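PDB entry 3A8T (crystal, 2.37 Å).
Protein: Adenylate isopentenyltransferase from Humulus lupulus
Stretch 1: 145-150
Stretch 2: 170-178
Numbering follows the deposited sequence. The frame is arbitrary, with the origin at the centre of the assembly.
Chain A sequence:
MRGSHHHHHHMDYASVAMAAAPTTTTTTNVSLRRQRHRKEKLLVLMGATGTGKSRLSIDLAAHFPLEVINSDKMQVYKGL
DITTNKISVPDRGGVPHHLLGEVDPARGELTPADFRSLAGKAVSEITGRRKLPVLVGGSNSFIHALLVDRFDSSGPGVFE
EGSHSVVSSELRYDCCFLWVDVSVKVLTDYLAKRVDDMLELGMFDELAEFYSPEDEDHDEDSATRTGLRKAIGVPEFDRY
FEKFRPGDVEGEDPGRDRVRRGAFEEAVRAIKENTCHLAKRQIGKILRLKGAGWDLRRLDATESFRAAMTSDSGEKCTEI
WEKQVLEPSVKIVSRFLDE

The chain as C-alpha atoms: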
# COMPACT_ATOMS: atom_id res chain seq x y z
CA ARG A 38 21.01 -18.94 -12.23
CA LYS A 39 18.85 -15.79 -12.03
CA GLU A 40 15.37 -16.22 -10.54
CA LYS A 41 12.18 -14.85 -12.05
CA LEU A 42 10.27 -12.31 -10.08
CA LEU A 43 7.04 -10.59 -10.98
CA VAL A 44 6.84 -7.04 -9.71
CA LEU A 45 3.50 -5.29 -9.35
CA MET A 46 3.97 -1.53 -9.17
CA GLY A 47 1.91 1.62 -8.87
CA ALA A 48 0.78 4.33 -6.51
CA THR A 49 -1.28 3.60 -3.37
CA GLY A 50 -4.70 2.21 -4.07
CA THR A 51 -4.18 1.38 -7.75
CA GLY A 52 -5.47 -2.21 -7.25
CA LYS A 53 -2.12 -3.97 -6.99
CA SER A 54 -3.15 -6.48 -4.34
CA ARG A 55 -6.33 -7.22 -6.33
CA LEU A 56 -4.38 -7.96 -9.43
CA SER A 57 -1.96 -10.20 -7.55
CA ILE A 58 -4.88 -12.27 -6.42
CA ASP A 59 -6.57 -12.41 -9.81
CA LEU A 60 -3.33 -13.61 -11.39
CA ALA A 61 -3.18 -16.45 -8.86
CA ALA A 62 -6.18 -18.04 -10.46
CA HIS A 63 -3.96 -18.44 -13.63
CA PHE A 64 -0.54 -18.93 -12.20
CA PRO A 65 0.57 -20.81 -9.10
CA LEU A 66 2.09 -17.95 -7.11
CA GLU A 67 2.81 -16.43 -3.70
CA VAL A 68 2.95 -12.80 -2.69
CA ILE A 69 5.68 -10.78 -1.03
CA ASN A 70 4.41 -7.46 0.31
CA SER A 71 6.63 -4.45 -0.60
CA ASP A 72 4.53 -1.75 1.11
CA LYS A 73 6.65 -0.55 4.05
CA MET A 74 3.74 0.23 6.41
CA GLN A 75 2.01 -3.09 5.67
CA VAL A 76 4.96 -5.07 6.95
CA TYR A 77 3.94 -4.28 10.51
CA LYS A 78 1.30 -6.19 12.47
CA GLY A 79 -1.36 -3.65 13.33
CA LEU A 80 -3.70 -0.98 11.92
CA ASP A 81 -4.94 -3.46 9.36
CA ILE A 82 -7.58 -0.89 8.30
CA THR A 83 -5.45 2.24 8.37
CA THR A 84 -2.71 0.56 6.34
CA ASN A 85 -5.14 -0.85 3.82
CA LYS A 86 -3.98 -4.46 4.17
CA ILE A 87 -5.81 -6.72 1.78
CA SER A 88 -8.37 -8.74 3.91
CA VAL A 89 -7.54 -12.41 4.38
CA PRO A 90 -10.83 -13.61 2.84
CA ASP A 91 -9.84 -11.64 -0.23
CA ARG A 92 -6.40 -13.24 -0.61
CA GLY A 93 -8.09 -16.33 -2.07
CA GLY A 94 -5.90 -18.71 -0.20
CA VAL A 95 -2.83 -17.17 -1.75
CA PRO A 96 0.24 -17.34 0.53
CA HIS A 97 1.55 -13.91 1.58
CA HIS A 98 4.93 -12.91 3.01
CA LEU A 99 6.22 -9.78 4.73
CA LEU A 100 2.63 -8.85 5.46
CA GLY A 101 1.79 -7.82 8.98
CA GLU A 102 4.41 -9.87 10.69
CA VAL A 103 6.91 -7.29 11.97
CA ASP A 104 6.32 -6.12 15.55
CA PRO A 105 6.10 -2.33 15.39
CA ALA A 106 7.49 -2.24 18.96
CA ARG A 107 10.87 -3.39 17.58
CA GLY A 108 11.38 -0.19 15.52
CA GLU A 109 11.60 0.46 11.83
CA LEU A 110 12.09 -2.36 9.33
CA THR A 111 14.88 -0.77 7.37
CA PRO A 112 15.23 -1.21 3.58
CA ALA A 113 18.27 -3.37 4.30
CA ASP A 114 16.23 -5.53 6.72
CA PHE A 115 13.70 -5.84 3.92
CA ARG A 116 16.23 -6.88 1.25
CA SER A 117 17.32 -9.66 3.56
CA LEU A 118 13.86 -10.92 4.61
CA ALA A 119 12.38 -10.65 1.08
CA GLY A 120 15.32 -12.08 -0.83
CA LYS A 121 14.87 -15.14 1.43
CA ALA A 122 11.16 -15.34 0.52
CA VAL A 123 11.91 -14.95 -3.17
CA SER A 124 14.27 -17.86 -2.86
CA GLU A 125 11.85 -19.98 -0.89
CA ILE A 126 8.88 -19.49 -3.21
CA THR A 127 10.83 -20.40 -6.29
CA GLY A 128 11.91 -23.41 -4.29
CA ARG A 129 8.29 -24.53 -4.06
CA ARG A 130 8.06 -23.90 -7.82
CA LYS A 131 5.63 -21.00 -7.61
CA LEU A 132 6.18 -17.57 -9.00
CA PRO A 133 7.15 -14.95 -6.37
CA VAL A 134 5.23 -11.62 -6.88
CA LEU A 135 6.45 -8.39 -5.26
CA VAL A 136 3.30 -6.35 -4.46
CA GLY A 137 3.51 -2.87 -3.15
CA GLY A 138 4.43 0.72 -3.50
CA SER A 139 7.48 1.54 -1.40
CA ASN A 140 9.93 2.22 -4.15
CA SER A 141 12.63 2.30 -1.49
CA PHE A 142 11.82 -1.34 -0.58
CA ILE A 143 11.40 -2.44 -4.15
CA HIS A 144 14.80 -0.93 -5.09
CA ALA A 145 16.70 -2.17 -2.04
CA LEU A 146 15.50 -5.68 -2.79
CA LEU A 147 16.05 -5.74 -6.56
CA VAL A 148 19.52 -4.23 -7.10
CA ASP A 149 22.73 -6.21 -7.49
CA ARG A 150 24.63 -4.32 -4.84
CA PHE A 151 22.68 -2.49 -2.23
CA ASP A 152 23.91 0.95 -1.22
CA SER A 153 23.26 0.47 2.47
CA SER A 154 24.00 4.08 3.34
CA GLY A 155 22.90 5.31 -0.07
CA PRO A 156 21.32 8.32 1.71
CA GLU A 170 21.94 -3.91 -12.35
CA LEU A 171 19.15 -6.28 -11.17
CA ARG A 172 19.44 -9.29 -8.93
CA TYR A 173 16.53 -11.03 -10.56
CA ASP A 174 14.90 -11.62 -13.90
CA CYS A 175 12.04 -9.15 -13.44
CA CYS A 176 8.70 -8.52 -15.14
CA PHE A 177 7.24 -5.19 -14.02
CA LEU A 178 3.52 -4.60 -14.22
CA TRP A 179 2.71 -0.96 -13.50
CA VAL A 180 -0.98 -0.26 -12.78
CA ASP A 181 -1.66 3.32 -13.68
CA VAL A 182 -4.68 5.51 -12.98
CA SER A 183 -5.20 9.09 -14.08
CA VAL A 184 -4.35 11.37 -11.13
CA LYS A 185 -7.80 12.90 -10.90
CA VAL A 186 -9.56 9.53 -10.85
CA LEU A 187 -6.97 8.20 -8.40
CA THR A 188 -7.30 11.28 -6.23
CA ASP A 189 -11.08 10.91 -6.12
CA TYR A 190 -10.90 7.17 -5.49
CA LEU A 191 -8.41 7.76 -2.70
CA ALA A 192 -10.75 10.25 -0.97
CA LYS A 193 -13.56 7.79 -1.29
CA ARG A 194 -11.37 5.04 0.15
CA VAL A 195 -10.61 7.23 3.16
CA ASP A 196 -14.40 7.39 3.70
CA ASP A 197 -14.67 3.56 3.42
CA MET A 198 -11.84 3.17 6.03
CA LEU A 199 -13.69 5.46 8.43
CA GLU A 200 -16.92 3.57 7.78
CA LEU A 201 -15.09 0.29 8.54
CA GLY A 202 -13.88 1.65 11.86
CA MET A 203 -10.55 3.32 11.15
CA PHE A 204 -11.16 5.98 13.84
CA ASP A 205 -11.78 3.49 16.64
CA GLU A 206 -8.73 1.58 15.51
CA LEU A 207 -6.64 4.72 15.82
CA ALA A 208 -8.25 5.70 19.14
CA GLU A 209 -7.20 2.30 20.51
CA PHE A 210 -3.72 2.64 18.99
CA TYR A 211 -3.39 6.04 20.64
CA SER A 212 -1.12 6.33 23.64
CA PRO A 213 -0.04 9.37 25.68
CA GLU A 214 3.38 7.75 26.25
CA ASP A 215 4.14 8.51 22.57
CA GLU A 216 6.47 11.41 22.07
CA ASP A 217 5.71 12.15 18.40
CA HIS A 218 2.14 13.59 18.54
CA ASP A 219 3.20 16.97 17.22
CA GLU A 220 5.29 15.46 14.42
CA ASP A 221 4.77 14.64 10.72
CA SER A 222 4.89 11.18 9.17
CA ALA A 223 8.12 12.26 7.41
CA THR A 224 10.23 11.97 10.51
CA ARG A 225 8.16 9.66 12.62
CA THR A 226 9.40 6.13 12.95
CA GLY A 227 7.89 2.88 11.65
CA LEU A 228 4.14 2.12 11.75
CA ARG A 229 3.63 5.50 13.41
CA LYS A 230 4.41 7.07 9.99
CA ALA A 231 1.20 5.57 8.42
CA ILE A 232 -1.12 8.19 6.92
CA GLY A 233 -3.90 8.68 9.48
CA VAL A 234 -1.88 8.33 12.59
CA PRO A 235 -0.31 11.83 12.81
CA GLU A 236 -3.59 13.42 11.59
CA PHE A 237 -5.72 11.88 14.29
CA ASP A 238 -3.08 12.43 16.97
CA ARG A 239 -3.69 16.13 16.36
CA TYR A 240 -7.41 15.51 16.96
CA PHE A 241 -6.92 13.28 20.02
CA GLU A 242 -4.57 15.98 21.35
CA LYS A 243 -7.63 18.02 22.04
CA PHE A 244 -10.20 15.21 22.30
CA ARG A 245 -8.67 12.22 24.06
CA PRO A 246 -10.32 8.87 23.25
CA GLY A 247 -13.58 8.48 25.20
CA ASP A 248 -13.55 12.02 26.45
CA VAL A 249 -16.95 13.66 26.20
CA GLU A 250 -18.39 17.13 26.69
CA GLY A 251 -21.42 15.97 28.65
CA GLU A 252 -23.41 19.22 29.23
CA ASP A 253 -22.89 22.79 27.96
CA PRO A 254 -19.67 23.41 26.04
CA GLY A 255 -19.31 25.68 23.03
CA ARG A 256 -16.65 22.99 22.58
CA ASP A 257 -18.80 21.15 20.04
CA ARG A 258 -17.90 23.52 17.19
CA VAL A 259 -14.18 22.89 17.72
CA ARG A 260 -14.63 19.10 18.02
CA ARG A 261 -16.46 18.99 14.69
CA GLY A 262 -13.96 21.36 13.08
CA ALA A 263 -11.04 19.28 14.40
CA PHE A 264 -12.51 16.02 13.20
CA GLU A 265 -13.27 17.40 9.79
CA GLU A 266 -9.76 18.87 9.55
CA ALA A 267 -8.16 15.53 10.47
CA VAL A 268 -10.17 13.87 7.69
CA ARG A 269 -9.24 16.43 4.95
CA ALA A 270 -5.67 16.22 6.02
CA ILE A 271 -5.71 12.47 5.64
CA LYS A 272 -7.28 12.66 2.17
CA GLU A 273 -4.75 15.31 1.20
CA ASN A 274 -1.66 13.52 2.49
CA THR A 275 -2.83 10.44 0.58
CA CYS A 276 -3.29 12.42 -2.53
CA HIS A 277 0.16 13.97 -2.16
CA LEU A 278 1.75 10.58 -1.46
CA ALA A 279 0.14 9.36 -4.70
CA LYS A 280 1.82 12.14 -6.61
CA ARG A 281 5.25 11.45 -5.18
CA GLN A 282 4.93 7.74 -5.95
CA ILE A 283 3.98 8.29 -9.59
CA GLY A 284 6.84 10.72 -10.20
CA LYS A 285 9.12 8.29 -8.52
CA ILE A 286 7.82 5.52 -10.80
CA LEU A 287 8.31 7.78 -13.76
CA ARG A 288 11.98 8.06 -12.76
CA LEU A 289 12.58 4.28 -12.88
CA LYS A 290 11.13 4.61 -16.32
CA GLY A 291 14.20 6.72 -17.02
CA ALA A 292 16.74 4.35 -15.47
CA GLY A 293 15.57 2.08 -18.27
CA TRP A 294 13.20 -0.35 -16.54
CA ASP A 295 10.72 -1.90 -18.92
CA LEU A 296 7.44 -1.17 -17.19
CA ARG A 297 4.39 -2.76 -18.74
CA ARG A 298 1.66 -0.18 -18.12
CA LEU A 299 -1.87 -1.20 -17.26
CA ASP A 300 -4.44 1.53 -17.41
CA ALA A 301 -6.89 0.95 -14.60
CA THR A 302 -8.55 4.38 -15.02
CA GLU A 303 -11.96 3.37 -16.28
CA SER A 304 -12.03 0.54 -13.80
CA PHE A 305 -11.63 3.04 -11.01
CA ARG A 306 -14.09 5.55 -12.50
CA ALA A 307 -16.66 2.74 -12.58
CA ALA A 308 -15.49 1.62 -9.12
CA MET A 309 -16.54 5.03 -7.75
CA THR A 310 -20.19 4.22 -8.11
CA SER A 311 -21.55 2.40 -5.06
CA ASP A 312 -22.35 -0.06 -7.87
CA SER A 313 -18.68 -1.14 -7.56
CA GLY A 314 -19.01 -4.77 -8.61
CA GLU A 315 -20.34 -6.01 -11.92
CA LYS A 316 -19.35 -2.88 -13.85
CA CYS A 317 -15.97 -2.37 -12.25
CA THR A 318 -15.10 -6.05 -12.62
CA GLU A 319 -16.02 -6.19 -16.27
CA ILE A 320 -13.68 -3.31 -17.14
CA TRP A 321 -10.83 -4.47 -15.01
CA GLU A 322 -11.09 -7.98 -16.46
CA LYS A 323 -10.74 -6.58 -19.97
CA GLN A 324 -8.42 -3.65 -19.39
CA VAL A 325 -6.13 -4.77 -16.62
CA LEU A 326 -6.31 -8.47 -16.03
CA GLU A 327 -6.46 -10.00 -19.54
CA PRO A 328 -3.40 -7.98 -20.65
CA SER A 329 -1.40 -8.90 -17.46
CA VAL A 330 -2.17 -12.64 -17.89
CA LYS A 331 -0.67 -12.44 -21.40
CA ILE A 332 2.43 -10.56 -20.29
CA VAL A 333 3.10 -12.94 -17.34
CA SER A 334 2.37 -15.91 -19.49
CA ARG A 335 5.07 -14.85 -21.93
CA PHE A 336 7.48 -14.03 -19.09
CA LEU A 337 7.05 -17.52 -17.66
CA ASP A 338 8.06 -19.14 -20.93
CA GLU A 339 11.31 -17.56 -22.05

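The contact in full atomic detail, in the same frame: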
# COMPACT_ATOMS: atom_id res chain seq x y z
N ALA A 145 15.76 -1.50 -2.91
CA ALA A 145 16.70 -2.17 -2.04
C ALA A 145 16.75 -3.66 -2.36
O ALA A 145 17.83 -4.24 -2.46
CB ALA A 145 16.30 -1.98 -0.58
N LEU A 146 15.58 -4.27 -2.51
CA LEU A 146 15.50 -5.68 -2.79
C LEU A 146 16.02 -6.12 -4.14
O LEU A 146 16.74 -7.10 -4.21
CB LEU A 146 14.06 -6.18 -2.65
CG LEU A 146 13.85 -7.62 -3.15
CD1 LEU A 146 14.49 -8.62 -2.17
CD2 LEU A 146 12.39 -7.91 -3.26
N LEU A 147 15.69 -5.37 -5.19
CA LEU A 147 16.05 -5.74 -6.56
C LEU A 147 17.46 -5.49 -7.06
O LEU A 147 17.92 -6.24 -7.92
CB LEU A 147 15.04 -5.12 -7.54
CG LEU A 147 13.56 -5.53 -7.43
CD1 LEU A 147 12.80 -4.99 -8.62
CD2 LEU A 147 13.43 -7.03 -7.38
N VAL A 148 18.16 -4.46 -6.58
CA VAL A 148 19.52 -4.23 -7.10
C VAL A 148 20.57 -5.34 -6.82
O VAL A 148 20.43 -6.20 -5.96
CB VAL A 148 20.15 -2.85 -6.63
CG1 VAL A 148 19.37 -1.67 -7.21
CG2 VAL A 148 20.24 -2.79 -5.14
N ASP A 149 21.63 -5.28 -7.61
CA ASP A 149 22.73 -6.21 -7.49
C ASP A 149 23.58 -5.94 -6.26
O ASP A 149 23.98 -6.85 -5.55
CB ASP A 149 23.58 -6.14 -8.74
CG ASP A 149 23.79 -7.49 -9.34
OD1 ASP A 149 24.09 -8.42 -8.54
OD2 ASP A 149 23.66 -7.61 -10.59
N ARG A 150 23.87 -4.68 -6.02
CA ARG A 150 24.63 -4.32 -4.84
C ARG A 150 23.83 -3.23 -4.14
O ARG A 150 23.53 -2.19 -4.71
CB ARG A 150 26.05 -3.83 -5.18
CG ARG A 150 27.04 -4.93 -5.55
CD ARG A 150 28.43 -4.67 -4.93
NE ARG A 150 28.38 -4.74 -3.46
CZ ARG A 150 29.31 -5.30 -2.67
NH1 ARG A 150 30.40 -5.84 -3.20
NH2 ARG A 150 29.13 -5.32 -1.35
N GLU A 170 23.37 -4.36 -12.27
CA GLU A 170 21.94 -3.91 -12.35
C GLU A 170 21.00 -4.71 -11.42
O GLU A 170 21.09 -4.59 -10.20
CB GLU A 170 21.44 -3.98 -13.80
CG GLU A 170 20.00 -3.48 -13.98
CD GLU A 170 19.24 -4.29 -15.02
OE1 GLU A 170 19.39 -5.55 -15.02
OE2 GLU A 170 18.50 -3.68 -15.81
N LEU A 171 20.10 -5.51 -11.99
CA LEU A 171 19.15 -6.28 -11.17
C LEU A 171 19.51 -7.72 -10.78
O LEU A 171 20.10 -8.48 -11.51
CB LEU A 171 17.75 -6.24 -11.79
CG LEU A 171 17.18 -4.82 -12.02
CD1 LEU A 171 15.77 -4.95 -12.48
CD2 LEU A 171 17.21 -3.97 -10.81
N ARG A 172 19.18 -8.02 -9.55
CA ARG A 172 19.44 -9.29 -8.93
C ARG A 172 18.61 -10.37 -9.57
O ARG A 172 19.06 -11.50 -9.67
CB ARG A 172 19.07 -9.14 -7.47
CG ARG A 172 19.91 -9.88 -6.52
CD ARG A 172 19.75 -9.18 -5.20
NE ARG A 172 19.78 -10.14 -4.12
CZ ARG A 172 19.06 -10.02 -3.02
NH1 ARG A 172 18.27 -8.99 -2.87
NH2 ARG A 172 19.15 -10.95 -2.09
N TYR A 173 17.39 -10.03 -9.99
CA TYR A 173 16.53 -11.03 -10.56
C TYR A 173 16.17 -10.78 -12.02
O TYR A 173 16.54 -9.80 -12.63
CB TYR A 173 15.24 -11.09 -9.75
CG TYR A 173 15.43 -11.26 -8.27
CD1 TYR A 173 15.81 -12.48 -7.72
CD2 TYR A 173 15.30 -10.17 -7.41
CE1 TYR A 173 16.07 -12.60 -6.34
CE2 TYR A 173 15.56 -10.27 -6.06
CZ TYR A 173 15.94 -11.48 -5.52
OH TYR A 173 16.13 -11.55 -4.17
N ASP A 174 15.41 -11.71 -12.56
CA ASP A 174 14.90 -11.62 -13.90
C ASP A 174 13.48 -11.10 -13.64
O ASP A 174 12.55 -11.87 -13.36
CB ASP A 174 14.85 -13.03 -14.48
CG ASP A 174 14.25 -13.06 -15.85
OD1 ASP A 174 14.28 -12.01 -16.53
OD2 ASP A 174 13.79 -14.16 -16.25
N CYS A 175 13.32 -9.79 -13.73
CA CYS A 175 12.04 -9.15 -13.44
C CYS A 175 11.06 -8.86 -14.57
O CYS A 175 11.44 -8.58 -15.70
CB CYS A 175 12.29 -7.82 -12.74
SG CYS A 175 13.25 -7.87 -11.30
N CYS A 176 9.77 -8.90 -14.23
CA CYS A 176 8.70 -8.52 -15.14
C CYS A 176 8.01 -7.48 -14.25
O CYS A 176 7.70 -7.75 -13.10
CB CYS A 176 7.75 -9.68 -15.45
SG CYS A 176 6.30 -9.18 -16.43
N PHE A 177 7.82 -6.28 -14.77
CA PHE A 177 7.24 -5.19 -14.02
C PHE A 177 5.88 -4.83 -14.55
O PHE A 177 5.78 -4.39 -15.66
CB PHE A 177 8.09 -3.93 -14.17
CG PHE A 177 9.48 -4.04 -13.65
CD1 PHE A 177 9.74 -3.96 -12.29
CD2 PHE A 177 10.55 -4.19 -14.53
CE1 PHE A 177 11.05 -4.03 -11.80
CE2 PHE A 177 11.87 -4.27 -14.06
CZ PHE A 177 12.12 -4.19 -12.69
N LEU A 178 4.83 -5.03 -13.77
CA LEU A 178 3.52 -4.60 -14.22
C LEU A 178 3.29 -3.31 -13.42
O LEU A 178 3.44 -3.31 -12.19
CB LEU A 178 2.43 -5.59 -13.87
CG LEU A 178 2.57 -6.98 -14.49
CD1 LEU A 178 1.41 -7.89 -14.10
CD2 LEU A 178 2.65 -6.81 -15.98

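The end of a helix (145-147) meets the loop that leads into a strand (174-178), and the two stretches together bury 485 Å². Three residues cover the most surface: Leu 147, Arg 172 and Asp 149. The backbones come closest where the helix stops. Val 148, the first residue to leave helical phi/psi, forms a single beta bridge with Leu 171, their CA atoms 4.6 Å apart. Two hydrogen bonds flank this pair: Arg 172 N donates to Leu 147 O over 2.7 Å and is nearly straight at 173°, while Asp 149 N donates to Glu 170 O, also over 2.7 Å but more bent at 130°. The same two carbonyls accept CA-H...O contacts, Leu 171 CA to Leu 147 O and Val 148 CA to Glu 170 O, each at 3.5 Å, so each oxygen is approached by both an N-H and a C-H from the facing backbone.

Leu 147 is the centre of the apolar packing. With chi1 m and chi2 t, its buried side chain lies against Leu 171 and Tyr 173 and against Cys 175 and Phe 177 of the strand. Leu 147 CB lies 4.1 Å from Leu 171 CD2. Leu 147 CD2 meets the edge of the Tyr 173 ring, 3.7 Å from Tyr 173 CD2, and Leu 147 CD1 sits 4.0 Å from Cys 175 SG and 3.8 Å from Phe 177 CE1, again at the ring edge. These are van der Waals contacts that gather one aliphatic side chain, two aromatic edges and a sulfur around a single leucine. Of the strand residues, Cys 175 points its CA-to-CB bond toward the helix end; Phe 177 sets off sideways, and its ring closes the distance.

Arg 172 adds a polar grip. Its backbone N already holds Leu 147 O, and its side chain extends alongside the helix end, where Arg 172 NH1 donates to Leu 146 O at 2.8 Å, with the oxygen at the edge of the guanidinium, near its plane, where the N-H groups point. Carbonyls near a helix C-terminus lack the usual downstream amide partners, and here stretch 2 supplies donors to two of them in succession. Arg 172 CD also passes 3.1 Å from Val 148 O. Beside this arm, Leu 146 packs its CG 4.3 Å from CE2 of Tyr 173.

Asp 149, exposed, bonds across the contact through its backbone N, and Asp 149 CB also lies 3.3 Å from Glu 170 O. The CA-to-CB bond of Glu 170, whose carbonyl takes the Asp 149 amide, points away from stretch 1, and Glu 170 OE1 accepts a 3.1 Å hydrogen bond from Leu 171 N within its own stretch.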